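Local coordinates for beta-glucoside phosphorylase BglX (Unidentified, PDB 5VQE), which probably cleaves beta-glucosides by phosphorolysis, passing the glucosyl unit to phosphate, as a member of glycoside hydrolase family 3, at residues A304-I309 / C335-H340; E32-L37 / A328-L333; T419-K422 / Y427-E430; I413-A418 / R432-L437. All blocks are in the same frame, centred on the assembly; numbering follows the deposited sequence.

Contact 1 of 4, residues A304-I309 / C335-H340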
# COMPACT_ATOMS: atom_id res chain seq x y z
N ALA A 304 -2.82 13.52 -22.39
CA ALA A 304 -3.25 12.56 -21.37
C ALA A 304 -3.92 13.25 -20.19
O ALA A 304 -4.96 12.80 -19.71
CB ALA A 304 -2.06 11.73 -20.89
N LEU A 305 -3.32 14.33 -19.70
CA LEU A 305 -3.80 14.93 -18.46
C LEU A 305 -5.25 15.38 -18.56
O LEU A 305 -6.06 14.96 -17.72
CB LEU A 305 -2.86 16.07 -18.04
CG LEU A 305 -1.41 15.61 -17.77
CD1 LEU A 305 -0.50 16.77 -17.40
CD2 LEU A 305 -1.32 14.56 -16.66
N PRO A 306 -5.67 16.17 -19.56
CA PRO A 306 -7.10 16.49 -19.66
C PRO A 306 -7.94 15.29 -20.03
O PRO A 306 -9.11 15.22 -19.63
CB PRO A 306 -7.14 17.57 -20.75
CG PRO A 306 -5.91 17.35 -21.56
CD PRO A 306 -4.87 16.84 -20.60
N THR A 307 -7.38 14.33 -20.77
CA THR A 307 -8.16 13.17 -21.17
C THR A 307 -8.52 12.30 -19.97
O THR A 307 -9.63 11.74 -19.92
CB THR A 307 -7.40 12.35 -22.22
OG1 THR A 307 -7.28 13.12 -23.43
CG2 THR A 307 -8.09 11.03 -22.52
N SER A 308 -7.62 12.16 -19.00
CA SER A 308 -7.97 11.41 -17.80
C SER A 308 -9.22 12.00 -17.16
O SER A 308 -10.16 11.27 -16.80
CB SER A 308 -6.82 11.41 -16.79
OG SER A 308 -5.73 10.64 -17.24
N ILE A 309 -9.27 13.33 -17.03
CA ILE A 309 -10.42 13.97 -16.41
C ILE A 309 -11.66 13.80 -17.27
O ILE A 309 -12.73 13.44 -16.78
CB ILE A 309 -10.13 15.46 -16.15
CG1 ILE A 309 -8.86 15.63 -15.30
CG2 ILE A 309 -11.31 16.11 -15.46
CD1 ILE A 309 -8.89 14.91 -13.95
N CYS A 335 -9.30 23.98 -25.84
CA CYS A 335 -9.45 23.35 -27.15
C CYS A 335 -10.41 22.16 -27.16
O CYS A 335 -10.58 21.54 -28.21
CB CYS A 335 -8.09 22.88 -27.68
SG CYS A 335 -7.57 21.26 -27.05
N GLY A 336 -11.02 21.81 -26.02
CA GLY A 336 -12.08 20.82 -26.00
C GLY A 336 -11.67 19.39 -25.69
O GLY A 336 -12.51 18.49 -25.77
N LEU A 337 -10.40 19.13 -25.36
CA LEU A 337 -10.06 17.81 -24.83
C LEU A 337 -10.74 17.57 -23.49
O LEU A 337 -11.05 16.43 -23.14
CB LEU A 337 -8.55 17.66 -24.67
CG LEU A 337 -7.79 17.05 -25.85
CD1 LEU A 337 -8.27 17.57 -27.19
CD2 LEU A 337 -6.32 17.33 -25.66
N LEU A 338 -10.97 18.64 -22.74
CA LEU A 338 -11.71 18.60 -21.49
C LEU A 338 -12.83 19.61 -21.60
O LEU A 338 -12.59 20.77 -21.94
CB LEU A 338 -10.80 18.93 -20.30
CG LEU A 338 -11.49 19.19 -18.95
CD1 LEU A 338 -12.20 17.94 -18.47
CD2 LEU A 338 -10.48 19.65 -17.93
N THR A 339 -14.06 19.17 -21.36
CA THR A 339 -15.18 20.09 -21.45
C THR A 339 -15.36 20.86 -20.15
O THR A 339 -15.01 20.39 -19.06
CB THR A 339 -16.47 19.33 -21.78
OG1 THR A 339 -16.84 18.51 -20.68
CG2 THR A 339 -16.28 18.46 -23.02
N HIS A 340 -15.89 22.08 -20.28
CA HIS A 340 -16.20 22.89 -19.11
C HIS A 340 -17.23 22.20 -18.23
O HIS A 340 -17.24 22.39 -17.01
CB HIS A 340 -16.72 24.26 -19.54
CG HIS A 340 -15.67 25.15 -20.11
ND1 HIS A 340 -15.05 26.14 -19.37
CD2 HIS A 340 -15.10 25.19 -21.33
CE1 HIS A 340 -14.16 26.75 -20.12
NE2 HIS A 340 -14.16 26.20 -21.31
O HOH W 1 -10.14 14.08 -24.14

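Contact 2 of 4, residues E32-L37 / A328-L333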
# COMPACT_ATOMS: atom_id res chain seq x y z
N GLU A 32 -8.63 28.22 -11.25
CA GLU A 32 -8.80 27.67 -9.91
C GLU A 32 -9.46 26.31 -9.95
O GLU A 32 -9.13 25.43 -9.15
CB GLU A 32 -9.64 28.63 -9.06
CG GLU A 32 -8.89 29.85 -8.60
CD GLU A 32 -9.79 30.81 -7.86
OE1 GLU A 32 -10.84 31.20 -8.42
OE2 GLU A 32 -9.46 31.14 -6.71
N LYS A 33 -10.42 26.12 -10.86
CA LYS A 33 -11.04 24.81 -11.00
C LYS A 33 -10.03 23.78 -11.49
O LYS A 33 -9.94 22.67 -10.95
CB LYS A 33 -12.24 24.89 -11.95
CG LYS A 33 -13.47 25.57 -11.35
CD LYS A 33 -14.55 25.75 -12.41
CE LYS A 33 -15.66 26.67 -11.94
NZ LYS A 33 -16.69 26.85 -13.01
N LEU A 34 -9.22 24.14 -12.49
CA LEU A 34 -8.17 23.23 -12.96
C LEU A 34 -7.22 22.87 -11.83
O LEU A 34 -6.78 21.72 -11.73
CB LEU A 34 -7.41 23.86 -14.13
CG LEU A 34 -8.22 24.06 -15.43
CD1 LEU A 34 -7.42 24.84 -16.47
CD2 LEU A 34 -8.66 22.72 -16.00
N GLY A 35 -6.88 23.83 -10.97
CA GLY A 35 -5.97 23.53 -9.88
C GLY A 35 -6.57 22.56 -8.87
O GLY A 35 -5.86 21.72 -8.30
N GLN A 36 -7.88 22.67 -8.63
CA GLN A 36 -8.55 21.73 -7.73
C GLN A 36 -8.37 20.28 -8.17
O GLN A 36 -8.42 19.37 -7.34
CB GLN A 36 -10.04 22.05 -7.65
CG GLN A 36 -10.40 23.25 -6.78
CD GLN A 36 -9.99 23.05 -5.33
OE1 GLN A 36 -10.53 22.19 -4.64
NE2 GLN A 36 -9.03 23.85 -4.87
N LEU A 37 -8.18 20.05 -9.47
CA LEU A 37 -8.02 18.70 -9.99
C LEU A 37 -6.72 18.05 -9.56
O LEU A 37 -6.58 16.83 -9.72
CB LEU A 37 -8.07 18.70 -11.51
CG LEU A 37 -9.27 19.34 -12.21
CD1 LEU A 37 -9.04 19.35 -13.69
CD2 LEU A 37 -10.55 18.61 -11.89
N ALA A 328 -0.91 22.19 -19.90
CA ALA A 328 -1.62 21.16 -20.66
C ALA A 328 -3.10 21.13 -20.29
O ALA A 328 -3.96 20.94 -21.16
CB ALA A 328 -0.99 19.79 -20.42
N LEU A 329 -3.41 21.29 -19.01
CA LEU A 329 -4.81 21.32 -18.60
C LEU A 329 -5.50 22.58 -19.11
O LEU A 329 -6.65 22.52 -19.57
CB LEU A 329 -4.91 21.24 -17.07
CG LEU A 329 -4.58 19.88 -16.45
CD1 LEU A 329 -4.50 20.05 -14.94
CD2 LEU A 329 -5.61 18.84 -16.82
N GLN A 330 -4.84 23.73 -19.03
CA GLN A 330 -5.43 24.96 -19.55
C GLN A 330 -5.76 24.80 -21.03
O GLN A 330 -6.86 25.17 -21.48
CB GLN A 330 -4.48 26.14 -19.36
CG GLN A 330 -4.26 26.59 -17.92
CD GLN A 330 -3.22 27.70 -17.85
OE1 GLN A 330 -2.15 27.60 -18.44
NE2 GLN A 330 -3.55 28.77 -17.13
N GLU A 331 -4.82 24.27 -21.80
CA GLU A 331 -5.01 24.14 -23.24
C GLU A 331 -6.01 23.05 -23.58
O GLU A 331 -6.77 23.19 -24.54
CB GLU A 331 -3.66 23.88 -23.91
CG GLU A 331 -2.77 25.13 -23.87
CD GLU A 331 -1.39 24.92 -24.45
OE1 GLU A 331 -1.10 23.80 -24.93
OE2 GLU A 331 -0.60 25.89 -24.44
N GLY A 332 -6.03 21.96 -22.79
CA GLY A 332 -7.05 20.94 -22.97
C GLY A 332 -8.46 21.46 -22.76
O GLY A 332 -9.39 21.09 -23.47
N LEU A 333 -8.63 22.34 -21.76
CA LEU A 333 -9.93 22.97 -21.54
C LEU A 333 -10.28 23.91 -22.69
O LEU A 333 -11.42 23.91 -23.18
CB LEU A 333 -9.93 23.72 -20.21
CG LEU A 333 -11.23 24.39 -19.78
CD1 LEU A 333 -12.36 23.36 -19.61
CD2 LEU A 333 -11.02 25.19 -18.50

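Contact 3 of 4, residues T419-K422 / Y427-E430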
# COMPACT_ATOMS: atom_id res chain seq x y z
N THR A 419 18.23 -9.91 1.92
CA THR A 419 17.34 -8.77 1.80
C THR A 419 17.69 -7.98 0.56
O THR A 419 18.82 -8.04 0.06
CB THR A 419 17.42 -7.86 3.04
OG1 THR A 419 16.43 -6.83 2.95
CG2 THR A 419 18.80 -7.22 3.16
N ASN A 420 16.71 -7.23 0.06
CA ASN A 420 16.94 -6.29 -1.02
C ASN A 420 17.04 -4.86 -0.52
O ASN A 420 17.19 -3.94 -1.33
CB ASN A 420 15.83 -6.41 -2.08
CG ASN A 420 14.44 -6.15 -1.51
OD1 ASN A 420 14.24 -6.07 -0.30
ND2 ASN A 420 13.46 -6.03 -2.41
N GLU A 421 16.98 -4.64 0.80
CA GLU A 421 17.28 -3.35 1.38
C GLU A 421 18.80 -3.18 1.51
O GLU A 421 19.57 -4.14 1.36
CB GLU A 421 16.61 -3.19 2.75
CG GLU A 421 15.08 -3.22 2.71
CD GLU A 421 14.43 -2.66 3.98
OE1 GLU A 421 15.11 -1.96 4.76
OE2 GLU A 421 13.22 -2.91 4.19
N LYS A 422 19.23 -1.95 1.77
CA LYS A 422 20.64 -1.61 1.88
C LYS A 422 20.85 -0.80 3.15
O LYS A 422 21.14 0.40 3.11
CB LYS A 422 21.12 -0.85 0.65
CG LYS A 422 21.12 -1.68 -0.64
N TYR A 427 23.47 -4.73 8.03
CA TYR A 427 22.50 -5.60 8.71
C TYR A 427 21.26 -4.82 9.10
O TYR A 427 21.35 -3.72 9.67
CB TYR A 427 23.13 -6.26 9.93
CG TYR A 427 24.26 -7.21 9.57
CD1 TYR A 427 24.01 -8.35 8.83
CD2 TYR A 427 25.56 -6.95 9.97
CE1 TYR A 427 25.04 -9.21 8.50
CE2 TYR A 427 26.59 -7.81 9.64
CZ TYR A 427 26.33 -8.94 8.90
OH TYR A 427 27.36 -9.79 8.57
N LEU A 428 20.10 -5.38 8.77
CA LEU A 428 18.83 -4.79 9.17
C LEU A 428 18.74 -4.67 10.68
O LEU A 428 19.13 -5.58 11.42
CB LEU A 428 17.68 -5.65 8.66
CG LEU A 428 17.55 -5.84 7.16
CD1 LEU A 428 16.67 -7.04 6.86
CD2 LEU A 428 16.98 -4.60 6.52
N SER A 429 18.21 -3.54 11.15
CA SER A 429 18.00 -3.37 12.58
C SER A 429 17.19 -4.53 13.16
O SER A 429 17.48 -5.02 14.25
CB SER A 429 17.29 -2.04 12.84
OG SER A 429 17.08 -1.85 14.23
N GLU A 430 16.18 -5.00 12.42
CA GLU A 430 15.34 -6.06 12.96
C GLU A 430 16.07 -7.40 13.01
O GLU A 430 15.77 -8.23 13.87
CB GLU A 430 14.06 -6.18 12.13
CG GLU A 430 13.08 -5.04 12.35
CD GLU A 430 13.51 -3.75 11.71
OE1 GLU A 430 14.32 -3.78 10.76
OE2 GLU A 430 13.04 -2.69 12.18

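Contact 4 of 4, residues I413-A418 / R432-L437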
# COMPACT_ATOMS: atom_id res chain seq x y z
N ILE A 413 24.68 -21.36 15.99
CA ILE A 413 23.79 -20.95 14.92
C ILE A 413 24.54 -20.00 14.00
O ILE A 413 25.23 -19.09 14.47
CB ILE A 413 22.51 -20.28 15.46
CG1 ILE A 413 21.64 -21.30 16.20
CG2 ILE A 413 21.71 -19.62 14.32
CD1 ILE A 413 20.45 -20.69 16.90
N ILE A 414 24.40 -20.21 12.70
CA ILE A 414 24.83 -19.24 11.70
C ILE A 414 23.58 -18.55 11.18
O ILE A 414 22.66 -19.21 10.68
CB ILE A 414 25.62 -19.89 10.55
CG1 ILE A 414 26.98 -20.38 11.04
CG2 ILE A 414 25.81 -18.90 9.41
CD1 ILE A 414 27.78 -21.16 9.98
N LEU A 415 23.55 -17.22 11.30
CA LEU A 415 22.40 -16.42 10.89
C LEU A 415 22.72 -15.78 9.55
O LEU A 415 23.73 -15.09 9.41
CB LEU A 415 22.08 -15.35 11.93
CG LEU A 415 20.85 -14.47 11.69
CD1 LEU A 415 19.60 -15.31 11.56
CD2 LEU A 415 20.70 -13.45 12.83
N VAL A 416 21.85 -16.02 8.57
CA VAL A 416 22.08 -15.62 7.19
C VAL A 416 21.01 -14.61 6.84
O VAL A 416 19.83 -14.96 6.72
CB VAL A 416 22.05 -16.81 6.22
CG1 VAL A 416 22.41 -16.35 4.82
CG2 VAL A 416 22.99 -17.89 6.69
N GLN A 417 21.41 -13.35 6.68
CA GLN A 417 20.49 -12.32 6.24
C GLN A 417 20.39 -12.34 4.73
O GLN A 417 21.39 -12.49 4.03
CB GLN A 417 20.96 -10.95 6.71
CG GLN A 417 20.10 -9.81 6.19
CD GLN A 417 20.64 -8.47 6.60
OE1 GLN A 417 20.25 -7.92 7.63
NE2 GLN A 417 21.55 -7.94 5.81
N ALA A 418 19.16 -12.23 4.23
CA ALA A 418 18.90 -12.07 2.80
C ALA A 418 17.87 -10.97 2.64
O ALA A 418 16.76 -11.08 3.18
CB ALA A 418 18.42 -13.38 2.17
N ARG A 432 19.38 -7.59 13.56
CA ARG A 432 20.24 -7.42 14.73
C ARG A 432 19.47 -7.73 16.00
O ARG A 432 19.96 -8.45 16.88
CB ARG A 432 20.79 -6.00 14.79
CG ARG A 432 21.85 -5.66 13.75
CD ARG A 432 22.51 -4.32 14.08
NE ARG A 432 23.41 -3.84 13.03
CZ ARG A 432 24.68 -4.23 12.87
NH1 ARG A 432 25.22 -5.12 13.69
NH2 ARG A 432 25.40 -3.72 11.89
N LEU A 433 18.25 -7.20 16.12
CA LEU A 433 17.42 -7.52 17.27
C LEU A 433 17.22 -9.02 17.39
O LEU A 433 17.43 -9.61 18.46
CB LEU A 433 16.07 -6.80 17.17
CG LEU A 433 15.07 -7.14 18.28
CD1 LEU A 433 15.61 -6.68 19.64
CD2 LEU A 433 13.70 -6.55 18.00
N PHE A 434 16.81 -9.66 16.29
CA PHE A 434 16.60 -11.10 16.28
C PHE A 434 17.86 -11.83 16.73
O PHE A 434 17.80 -12.75 17.56
CB PHE A 434 16.17 -11.55 14.88
CG PHE A 434 15.87 -13.02 14.76
CD1 PHE A 434 14.70 -13.55 15.28
CD2 PHE A 434 16.75 -13.87 14.10
CE1 PHE A 434 14.42 -14.89 15.16
CE2 PHE A 434 16.47 -15.21 13.98
CZ PHE A 434 15.30 -15.73 14.51
N LYS A 435 19.02 -11.42 16.21
CA LYS A 435 20.28 -12.03 16.64
C LYS A 435 20.46 -11.89 18.15
O LYS A 435 20.75 -12.87 18.84
CB LYS A 435 21.45 -11.39 15.89
CG LYS A 435 22.82 -12.02 16.19
CD LYS A 435 23.89 -11.46 15.26
CE LYS A 435 25.23 -12.17 15.42
NZ LYS A 435 25.89 -11.86 16.73
N GLY A 436 20.28 -10.68 18.67
CA GLY A 436 20.44 -10.47 20.10
C GLY A 436 19.48 -11.30 20.94
O GLY A 436 19.86 -11.80 22.00
N LEU A 437 18.23 -11.44 20.49
CA LEU A 437 17.26 -12.19 21.27
C LEU A 437 17.58 -13.68 21.27
O LEU A 437 17.31 -14.36 22.27
CB LEU A 437 15.84 -11.94 20.74
CG LEU A 437 15.31 -10.52 20.90
CD1 LEU A 437 13.89 -10.42 20.34
CD2 LEU A 437 15.33 -10.06 22.36

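Contact 1 of 4, residues A304-I309 / C335-H340
The short turn that joins helix 322-335 to helix 340-356 in the TIM-barrel domain lays L337 and L338 against P306 and I309 of helix 301-310. It opens with a Schellman motif, in which G336 takes up a positive phi of 94° that would press any CB against the carbonyl O of C335. It closes at T339, the N-cap of the following helix, whose OG1 accepts from the N of R342. Between these two helix ends both leucines face P306, where helix 301-310 is kinked because the proline N has no bond to the turn before. Two ring carbons receive them: CB of P306 meets CB of L338 at 3.9 Å, and CG of P306 lies 4.1 Å from CB of L337, the ring and the L337 side chain lying alongside each other with the same heading. L338 turns its CG anti to its own backbone N (chi1 169°), which brings CD1 to 3.6 Å from CG2 of I309; the CG1 branch of I309 leads off from this contact. One water bridges the two segments, donating to OG1 of T307 at 3.1 Å and to the O of L337 at 2.7 Å, while the same hydroxyl is also bonded to the O of E303. The apolar patch continues into its surroundings, L338 onto L34 of helix 30-36 and I309 onto L37 and onto L316 of strand 316-317. Q310 OE1, bonded to the N of T339, and R342 NE, bonded to the O of I309, tie helix 301-310 to the start of helix 340-356.

Contact 2 of 4, residues E32-L37 / A328-L333
L34 makes a buried helix-to-helix contact with L329, Q330 and L333, packing helix 30-36 against helix 322-335 within the TIM-barrel domain. The axes of the two short segments approach to 10.3 Å with an angle of 120° between their directions, and L34 provides most of the surface that residues 32-37 bury here. Its CG stands anti to its own carbonyl carbon (chi1 -66°), which points both methyls at the facing helix. CD1 rests on the backbone there, 3.7 Å from CA of Q330, with CG of Q330 at 3.9 Å and CD2 of L333 at 4.1 Å from the same methyl. CD2 of L34 lies 4.2 Å from CB of L329, the two leucine side chains overlapping as they run in opposing senses. Q330 thus lends its aliphatic part, while its amide NE2 is bonded to OD1 of D31, a second, polar link between the helices. One turn further on, L37 begins the step into strand 38-42 and is joined through its backbone to L316 of the adjacent parallel strand 316-317. L343 of helix 340-356 touches both L37 and L333, and L305 of helix 301-310 lies on L329.

Contact 3 of 4, residues T419-K422 / Y427-E430
In the strand-to-helix loop of a beta-alpha-beta unit, L428 reaches back from the N-cap position of helix 429-441 to touch T419 and E421, which lie at the end of strand 412-419 and just beyond it. The turn on the strand side is an ST turn. OG1 of T419, anti to the backbone N (chi1 -174°), accepts the N-H of E421 at 3.1 Å in a nearly straight bond of 168°, and the same oxygen is bonded to the O of N475 on strand 469-475. This torsion turns the hydroxyl, rather than the methyl, to the N-H of the turn. A valine at T419 would keep a branched side chain facing L428 but is likely to leave the E421 N-H and the N475 carbonyl without their mate, with the turn held less firmly.

The van der Waals contacts all run to the two methyls of L428. T419 and L428 meet tip to tip, with CD1 of L428 3.9 Å from OG1 of T419 and 4.0 Å from its CB. E421 instead crosses the leucine at about a right angle, its extended chain passing over CD2.

At the polar end of E421, OE2 makes a weak hydrogen bond to ND2 of N475. Its other oxygen, OE1, stands 6.3 Å from OE1 of E430, a like charge, and lies 3.7 Å from CD2 of L428.

Contact 4 of 4, residues I413-A418 / R432-L437
NZ of K435, whose CB packs on L415, is gripped by three groups: it forms a salt bridge with OE2 of E439, one turn on along the same helix, a hydrogen bond to the O of V445, and a cation-pi contact with W447. The chain runs extended from a first torsion of -176° and bends only at its end, with chi4 at -69°, so its aliphatic root serves the contact while the ammonium group is led off to these partners. Across from it, L415 has CG anti to its backbone N (chi1 -177°), which carries both methyls to the helix, where they are put to different uses. CD2 of L415 lies 3.8 Å from CB of K435, and CD1 reaches the edge of the F434 ring, in its plane, 4.0 Å from CE2 and 4.1 Å from CD2 of that ring.

This is the strand-to-helix layer of a beta-alpha-beta crossover: strand 412-419 leads into helix 429-441, and the chain returns in the parallel, neighbouring strand 444-447. With an alanine in place of L415, a gap would probably open beneath the helix, leaving the F434 ring edge and the root of K435 without their cover.

V445 and W447 of strand 444-447 also touch L415, while V537 and I541 of helix 534-544 touch F434. Where the strand runs out toward the loop, the Q417 amide spans the connection, its OE1 taking the N-H of L428 at 2.8 Å and its NE2 bonded to the O of G426.

Overall arrangement
From the N terminus, contact 2 opens first and closes only after 290 intervening residues, joining helix 30-36 to helix 322-335 of the TIM-barrel domain. Contact 1 opens inside that span and closes just after it, so the two cross; their centres are 8 Å apart, and the N of L338 probably bonds the O of G332. Both are complete before contact 4 opens on strand 412-419. Contact 3 is nested within the loop that contact 4 closes, and both use helix 429-441, which packs on the six-stranded mixed sheet. This second pair lies on the opposite side of the chain's centre, contacts 1 and 4 having centres about 55 Å apart.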